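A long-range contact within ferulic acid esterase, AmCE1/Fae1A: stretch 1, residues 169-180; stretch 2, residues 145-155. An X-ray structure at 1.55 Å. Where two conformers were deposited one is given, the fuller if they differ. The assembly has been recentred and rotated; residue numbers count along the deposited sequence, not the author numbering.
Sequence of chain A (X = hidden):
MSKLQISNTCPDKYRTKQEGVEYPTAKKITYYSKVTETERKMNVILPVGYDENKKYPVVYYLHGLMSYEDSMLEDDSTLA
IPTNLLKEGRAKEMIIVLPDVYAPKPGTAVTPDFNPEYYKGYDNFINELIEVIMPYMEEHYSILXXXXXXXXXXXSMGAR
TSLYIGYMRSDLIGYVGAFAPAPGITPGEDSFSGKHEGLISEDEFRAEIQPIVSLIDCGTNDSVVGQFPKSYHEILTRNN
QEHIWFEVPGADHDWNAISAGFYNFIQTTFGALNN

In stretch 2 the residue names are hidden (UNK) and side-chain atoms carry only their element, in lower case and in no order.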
ATOM      1  N   ARG A 169       1.149   3.865  13.329  1.00 17.83           N
ATOM      2  CA  ARG A 169       2.375   3.138  13.694  1.00 15.64           C
ATOM      3  C   ARG A 169       3.505   3.560  12.760  1.00 17.93           C
ATOM      4  O   ARG A 169       4.237   2.707  12.175  1.00 18.21           O
ATOM      5  CB  ARG A 169       2.136   1.617  13.667  1.00 16.82           C
ATOM      6  CG  ARG A 169       1.265   1.081  14.820  1.00 19.19           C
ATOM      7  CD  ARG A 169       1.775   1.457  16.252  1.00 17.11           C
ATOM      8  NE  ARG A 169       3.176   1.031  16.450  1.00 17.52           N
ATOM      9  CZ  ARG A 169       3.496  -0.127  16.996  1.00 18.19           C
ATOM     10  NH1 ARG A 169       2.553  -1.058  17.319  1.00 20.49           N
ATOM     11  NH2 ARG A 169       4.799  -0.426  17.221  1.00 19.62           N
ATOM     12  N   SER A 170       3.707   4.874  12.722  1.00 18.09           N
ATOM     13  CA  SER A 170       4.783   5.451  11.931  0.77 17.83           C
ATOM     14  C   SER A 170       6.152   5.031  12.468  1.00 18.70           C
ATOM     15  O   SER A 170       7.158   5.161  11.785  1.00 21.20           O
ATOM     16  CB  SER A 170       4.675   6.978  11.924  0.77 19.71           C
ATOM     17  OG  SER A 170       4.806   7.515  13.242  0.77 20.24           O
ATOM     18  N   ASP A 171       6.182   4.562  13.715  1.00 17.24           N
ATOM     19  CA  ASP A 171       7.458   4.015  14.236  1.00 17.73           C
ATOM     20  C   ASP A 171       7.908   2.749  13.509  1.00 17.61           C
ATOM     21  O   ASP A 171       9.127   2.453  13.525  1.00 19.13           O
ATOM     22  CB  ASP A 171       7.356   3.759  15.752  1.00 18.52           C
ATOM     23  CG  ASP A 171       6.367   2.653  16.117  1.00 18.29           C
ATOM     24  OD1 ASP A 171       5.230   2.713  15.627  1.00 19.26           O
ATOM     25  OD2 ASP A 171       6.709   1.847  16.989  1.00 19.06           O
ATOM     26  N   LEU A 172       6.958   1.995  12.907  1.00 16.88           N
ATOM     27  CA  LEU A 172       7.293   0.768  12.174  1.00 16.89           C
ATOM     28  C   LEU A 172       7.425   0.984  10.667  1.00 19.32           C
ATOM     29  O   LEU A 172       8.153   0.205   9.990  1.00 21.42           O
ATOM     30  CB  LEU A 172       6.170  -0.269  12.452  1.00 16.64           C
ATOM     31  CG  LEU A 172       6.016  -0.657  13.917  1.00 17.37           C
ATOM     32  CD1 LEU A 172       4.990  -1.817  13.930  1.00 18.54           C
ATOM     33  CD2 LEU A 172       7.281  -1.151  14.599  1.00 19.27           C
ATOM     34  N   ILE A 173       6.682   1.971  10.137  1.00 18.66           N
ATOM     35  CA  ILE A 173       6.511   2.156   8.698  1.00 19.33           C
ATOM     36  C   ILE A 173       7.199   3.455   8.288  1.00 21.85           C
ATOM     37  O   ILE A 173       6.718   4.552   8.654  1.00 20.22           O
ATOM     38  CB  ILE A 173       5.030   2.259   8.322  1.00 18.92           C
ATOM     39  CG1 ILE A 173       4.136   1.077   8.859  1.00 20.76           C
ATOM     40  CG2 ILE A 173       4.886   2.365   6.798  1.00 21.35           C
ATOM     41  CD1 ILE A 173       4.645  -0.300   8.410  1.00 19.73           C
ATOM     42  N   GLY A 174       8.264   3.352   7.507  1.00 20.10           N
ATOM     43  CA  GLY A 174       9.015   4.561   7.086  1.00 20.37           C
ATOM     44  C   GLY A 174       8.345   5.247   5.885  1.00 22.07           C
ATOM     45  O   GLY A 174       8.447   6.460   5.741  1.00 21.62           O
ATOM     46  N   TYR A 175       7.678   4.498   4.991  1.00 20.38           N
ATOM     47  CA  TYR A 175       7.214   5.020   3.702  1.00 18.57           C
ATOM     48  C   TYR A 175       5.773   4.583   3.523  1.00 19.15           C
ATOM     49  O   TYR A 175       5.506   3.361   3.617  1.00 18.79           O
ATOM     50  CB  TYR A 175       8.066   4.466   2.506  1.00 18.80           C
ATOM     51  CG  TYR A 175       9.525   4.752   2.673  1.00 21.31           C
ATOM     52  CD1 TYR A 175      10.334   3.922   3.483  1.00 20.62           C
ATOM     53  CD2 TYR A 175      10.107   5.878   2.066  1.00 21.58           C
ATOM     54  CE1 TYR A 175      11.664   4.221   3.653  1.00 23.08           C
ATOM     55  CE2 TYR A 175      11.432   6.153   2.239  1.00 22.59           C
ATOM     56  CZ  TYR A 175      12.205   5.332   3.020  1.00 25.58           C
ATOM     57  OH  TYR A 175      13.543   5.766   3.070  1.00 31.04           O
ATOM     58  N   VAL A 176       4.855   5.514   3.268  1.00 17.08           N
ATOM     59  CA  VAL A 176       3.439   5.241   3.142  0.75 16.27           C
ATOM     60  C   VAL A 176       2.938   5.710   1.790  1.00 18.00           C
ATOM     61  O   VAL A 176       3.154   6.868   1.437  1.00 19.63           O
ATOM     62  CB  VAL A 176       2.605   5.952   4.249  0.75 22.73           C
ATOM     63  CG1 VAL A 176       1.118   5.533   4.203  0.75 22.22           C
ATOM     64  CG2 VAL A 176       3.290   5.760   5.605  0.75 25.47           C
ATOM     65  N   GLY A 177       2.242   4.836   1.048  1.00 17.83           N
ATOM     66  CA  GLY A 177       1.739   5.183  -0.267  1.00 18.83           C
ATOM     67  C   GLY A 177       0.272   4.849  -0.349  1.00 19.52           C
ATOM     68  O   GLY A 177      -0.173   3.726  -0.091  1.00 19.37           O
ATOM     69  N   ALA A 178      -0.527   5.812  -0.782  1.00 15.64           N
ATOM     70  CA  ALA A 178      -1.966   5.616  -0.775  1.00 15.74           C
ATOM     71  C   ALA A 178      -2.506   5.968  -2.150  1.00 16.67           C
ATOM     72  O   ALA A 178      -2.565   7.176  -2.491  1.00 17.00           O
ATOM     73  CB  ALA A 178      -2.652   6.506   0.313  1.00 17.97           C
ATOM     74  N   PHE A 179      -2.904   4.968  -2.944  1.00 16.92           N
ATOM     75  CA  PHE A 179      -3.385   5.234  -4.303  1.00 16.35           C
ATOM     76  C   PHE A 179      -4.892   5.148  -4.289  1.00 16.57           C
ATOM     77  O   PHE A 179      -5.457   4.062  -4.097  1.00 17.24           O
ATOM     78  CB  PHE A 179      -2.747   4.226  -5.308  1.00 17.24           C
ATOM     79  CG  PHE A 179      -1.262   3.970  -5.043  1.00 15.73           C
ATOM     80  CD1 PHE A 179      -0.416   4.999  -4.620  1.00 16.41           C
ATOM     81  CD2 PHE A 179      -0.746   2.648  -5.154  1.00 17.04           C
ATOM     82  CE1 PHE A 179       0.900   4.756  -4.299  1.00 16.53           C
ATOM     83  CE2 PHE A 179       0.605   2.404  -4.868  1.00 18.20           C
ATOM     84  CZ  PHE A 179       1.444   3.453  -4.426  1.00 16.58           C
ATOM     85  N   ALA A 180      -5.524   6.320  -4.395  1.00 16.65           N
ATOM     86  CA  ALA A 180      -6.994   6.467  -4.370  1.00 16.50           C
ATOM     87  C   ALA A 180      -7.602   5.897  -3.094  1.00 17.20           C
ATOM     88  O   ALA A 180      -8.521   5.064  -3.168  1.00 18.21           O
ATOM     89  CB  ALA A 180      -7.654   5.832  -5.618  1.00 19.03           C
ATOM     90  N   UNK A 145      15.367  -4.846   8.694  1.00 26.32           N
ATOM     91  CA  UNK A 145      14.273  -4.421   9.572  1.00 25.25           C
ATOM     92  C   UNK A 145      14.433  -2.929   9.889  1.00 24.70           C
ATOM     93  O   UNK A 145      15.459  -2.316   9.587  1.00 27.70           O
ATOM     94  c   UNK A 145      14.262  -5.170  10.893  1.00 24.76           C
ATOM     95  c   UNK A 145      13.973  -6.673  10.644  1.00 30.84           C
ATOM     96  o   UNK A 145      15.563  -5.044  11.482  1.00 32.74           O
ATOM     97  N   UNK A 146      13.404  -2.392  10.534  1.00 25.95           N
ATOM     98  CA  UNK A 146      13.453  -0.990  10.951  1.00 25.11           C
ATOM     99  C   UNK A 146      12.594  -0.162   9.992  1.00 23.00           C
ATOM    100  O   UNK A 146      12.400  -0.519   8.820  1.00 22.57           O
ATOM    101  N   UNK A 147      12.163   1.023  10.443  1.00 22.23           N
ATOM    102  CA  UNK A 147      11.219   1.784   9.619  1.00 21.30           C
ATOM    103  C   UNK A 147      11.862   2.280   8.291  1.00 22.03           C
ATOM    104  O   UNK A 147      11.155   2.414   7.282  1.00 21.73           O
ATOM    105  c   UNK A 147      11.169   4.980  11.883  1.00 23.43           C
ATOM    106  c   UNK A 147      11.717   4.038  10.797  1.00 21.07           C
ATOM    107  n   UNK A 147       9.912   5.585  11.388  1.00 22.56           N
ATOM    108  n   UNK A 147       8.678   7.167  10.279  1.00 21.68           N
ATOM    109  c   UNK A 147       9.875   6.721  10.710  1.00 21.49           C
ATOM    110  c   UNK A 147      10.666   2.951  10.436  1.00 20.00           C
ATOM    111  n   UNK A 147      10.983   7.404  10.439  1.00 23.16           N
ATOM    112  N   UNK A 148      13.149   2.524   8.271  1.00 21.37           N
ATOM    113  CA  UNK A 148      13.783   2.968   7.067  1.00 21.86           C
ATOM    114  C   UNK A 148      13.796   1.926   5.963  1.00 21.31           C
ATOM    115  O   UNK A 148      14.088   2.215   4.862  1.00 23.10           O
ATOM    116  c   UNK A 148      16.164   2.340   7.777  1.00 30.25           C
ATOM    117  c   UNK A 148      15.204   3.434   7.391  1.00 24.25           C
ATOM    118  o   UNK A 148      17.123   1.183   9.607  1.00 40.48           O
ATOM    119  c   UNK A 148      16.140   1.844   9.241  1.00 41.39           C
ATOM    120  o   UNK A 148      15.208   2.069  10.000  1.00 31.16           O
ATOM    121  N   UNK A 149      13.491   0.700   6.330  1.00 20.95           N
ATOM    122  CA  UNK A 149      13.502  -0.476   5.421  1.00 21.79           C
ATOM    123  C   UNK A 149      12.142  -1.044   5.225  1.00 20.16           C
ATOM    124  O   UNK A 149      12.022  -2.152   4.727  1.00 20.36           O
ATOM    125  c   UNK A 149      14.449  -1.552   5.960  1.00 20.43           C
ATOM    126  o   UNK A 149      16.344  -0.492   5.001  1.00 28.76           O
ATOM    127  n   UNK A 149      16.466  -1.001   7.198  1.00 26.59           N
ATOM    128  c   UNK A 149      15.854  -1.010   6.016  1.00 25.67           C
ATOM    129  N   UNK A 150      11.099  -0.307   5.585  1.00 18.52           N
ATOM    130  CA  UNK A 150       9.742  -0.866   5.589  1.00 17.72           C
ATOM    131  C   UNK A 150       8.784   0.120   4.907  1.00 18.74           C
ATOM    132  O   UNK A 150       8.608   1.262   5.380  1.00 20.11           O
ATOM    133  o   UNK A 150      10.205  -1.974   7.698  1.00 19.91           O
ATOM    134  c   UNK A 150       9.270  -1.107   7.018  1.00 18.66           C
ATOM    135  c   UNK A 150       7.907  -1.849   7.007  1.00 19.92           C
ATOM    136  N   UNK A 151       8.156  -0.294   3.797  1.00 17.87           N
ATOM    137  CA  UNK A 151       7.149   0.529   3.102  1.00 16.74           C
ATOM    138  C   UNK A 151       5.811  -0.152   3.082  1.00 16.92           C
ATOM    139  O   UNK A 151       5.725  -1.390   3.105  1.00 17.77           O
ATOM    140  c   UNK A 151       7.578   0.796   1.655  1.00 18.67           C
ATOM    141  N   UNK A 152       4.755   0.671   3.084  1.00 15.90           N
ATOM    142  CA  UNK A 152       3.385   0.147   3.104  1.00 15.41           C
ATOM    143  C   UNK A 152       2.573   0.976   2.140  1.00 18.33           C
ATOM    144  O   UNK A 152       2.490   2.224   2.312  1.00 17.59           O
ATOM    145  c   UNK A 152       1.298  -1.803   4.339  1.00 15.38           C
ATOM    146  c   UNK A 152       2.802   0.219   4.540  1.00 16.09           C
ATOM    147  c   UNK A 152       1.342  -0.284   4.654  1.00 15.76           C
ATOM    148  c   UNK A 152       0.883  -0.035   6.102  1.00 18.06           C
ATOM    149  N   UNK A 153       2.020   0.346   1.093  1.00 15.91           N
ATOM    150  CA  UNK A 153       1.212   1.103   0.163  1.00 15.28           C
ATOM    151  C   UNK A 153       0.012   0.253  -0.282  1.00 16.65           C
ATOM    152  O   UNK A 153      -0.075  -0.909   0.067  1.00 17.11           O
ATOM    153  c   UNK A 153       2.032   1.589  -1.070  1.00 15.75           C
ATOM    154  s   UNK A 153       2.795   0.225  -2.054  1.00 17.80           S
ATOM    155  N   UNK A 154      -0.931   0.898  -0.963  1.00 15.75           N
ATOM    156  CA  UNK A 154      -2.161   0.166  -1.264  1.00 15.72           C
ATOM    157  C   UNK A 154      -3.044   0.939  -2.225  1.00 15.19           C
ATOM    158  O   UNK A 154      -2.804   2.109  -2.499  1.00 16.06           O
ATOM    159  N   UNK A 155      -4.072   0.232  -2.701  1.00 17.01           N
ATOM    160  CA  UNK A 155      -5.080   0.830  -3.538  1.00 15.87           C
ATOM    161  C   UNK A 155      -6.432   0.826  -2.842  1.00 16.52           C
ATOM    162  O   UNK A 155      -6.819  -0.196  -2.286  1.00 16.41           O
ATOM    163  c   UNK A 155      -7.311  -0.572  -6.067  1.00 18.41           C
ATOM    164  c   UNK A 155      -8.371  -0.220  -6.961  1.00 20.14           C
ATOM    165  c   UNK A 155      -6.337   0.405  -5.713  1.00 16.23           C
ATOM    166  c   UNK A 155      -5.185   0.007  -4.822  1.00 17.09           C
ATOM    167  c   UNK A 155      -7.442   2.009  -7.160  1.00 18.85           C
ATOM    168  c   UNK A 155      -8.424   1.057  -7.486  1.00 22.27           C
ATOM    169  c   UNK A 155      -6.403   1.671  -6.273  1.00 18.11           C
TER

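Position 145 carries one carbon bearing an oxygen and a second carbon, out of reach of stretch 1. That branching at CB is threonine, Thr145. Position 146 has no side-chain atoms and is glycine; its positive phi of 103° would jam a CB against the preceding carbonyl oxygen, so glycine fits.

At position 147 three carbons lead to a nitrogen and then a carbon bearing two more nitrogens. The CB points toward stretch 1, and the chain's nitrogens reach Ser170 O. This guanidinium identifies Arg147. The edge of its planar end presents two N-H groups, side by side, that share one carbonyl oxygen: NE lies 2.8 Å and NH2 2.9 Å from Ser170 O, both hydrogen bonds. Gly174 CA lies over one guanidinium face, and a side chain on Gly174 would run into Arg147 O, 3.0 Å from Gly174 CA.

Position 148 has three carbons, the third carrying two oxygens, exposed and with its CB directed away; its backbone O meets the edge of the Tyr175 ring, 3.4 Å from Tyr175 CE1. The carboxylate marks Glu148. Position 149 has two carbons, the second bearing one oxygen and one nitrogen, and touches nothing on stretch 1: an amide, Asn149. Its ND2 donates to Thr145 O at 2.9 Å, tying down the turn.

Position 150 repeats the carbon bearing oxygen and carbon, and its outer carbon packs 3.9 Å from Ile173 CD1, so it is threonine. Thr150 OG1 bonds Gly146 O at 2.9 Å, while CG2 makes the Ile173 contact; the residue serves polar turn and apolar neighbour alike. Position 151 has a single carbon, 3.8 Å from Tyr175 CB on the same sheet face; this is Ala151.

Position 152 has four carbons forked at the second. On the other face, its CB sits 3.7 Å from Ile173 CG2; this is Leu152, an apolar side chain against another. Position 153 is a carbon then sulfur, its CB 3.9 Å from Phe179 CZ: Cys153. Its partner Gly177 lacks a CB that would clash there.

Position 154 has no side-chain atoms: Gly154, with a nearly fully extended backbone. Position 155 has one carbon and a six-carbon ring without oxygen, a ring carbon lying 4.1 Å from Ala180 CB, hence Phe155, its hydrocarbon ring suited to this apolar contact.

The contact is a parallel strand pair, and ahead of it Arg147 is hydrogen-bonded to Ser170 O. Hydrogen bonds alternate across it: Leu152 N to Tyr175 O at 2.8 Å, Gly177 N to Leu152 O at 2.9 Å, a weak one from Gly154 N to Gly177 O at 3.1 Å, and Phe179 N to Gly154 O at 2.9 Å.

Stretch 2 (145-155) TGRENTALCGF
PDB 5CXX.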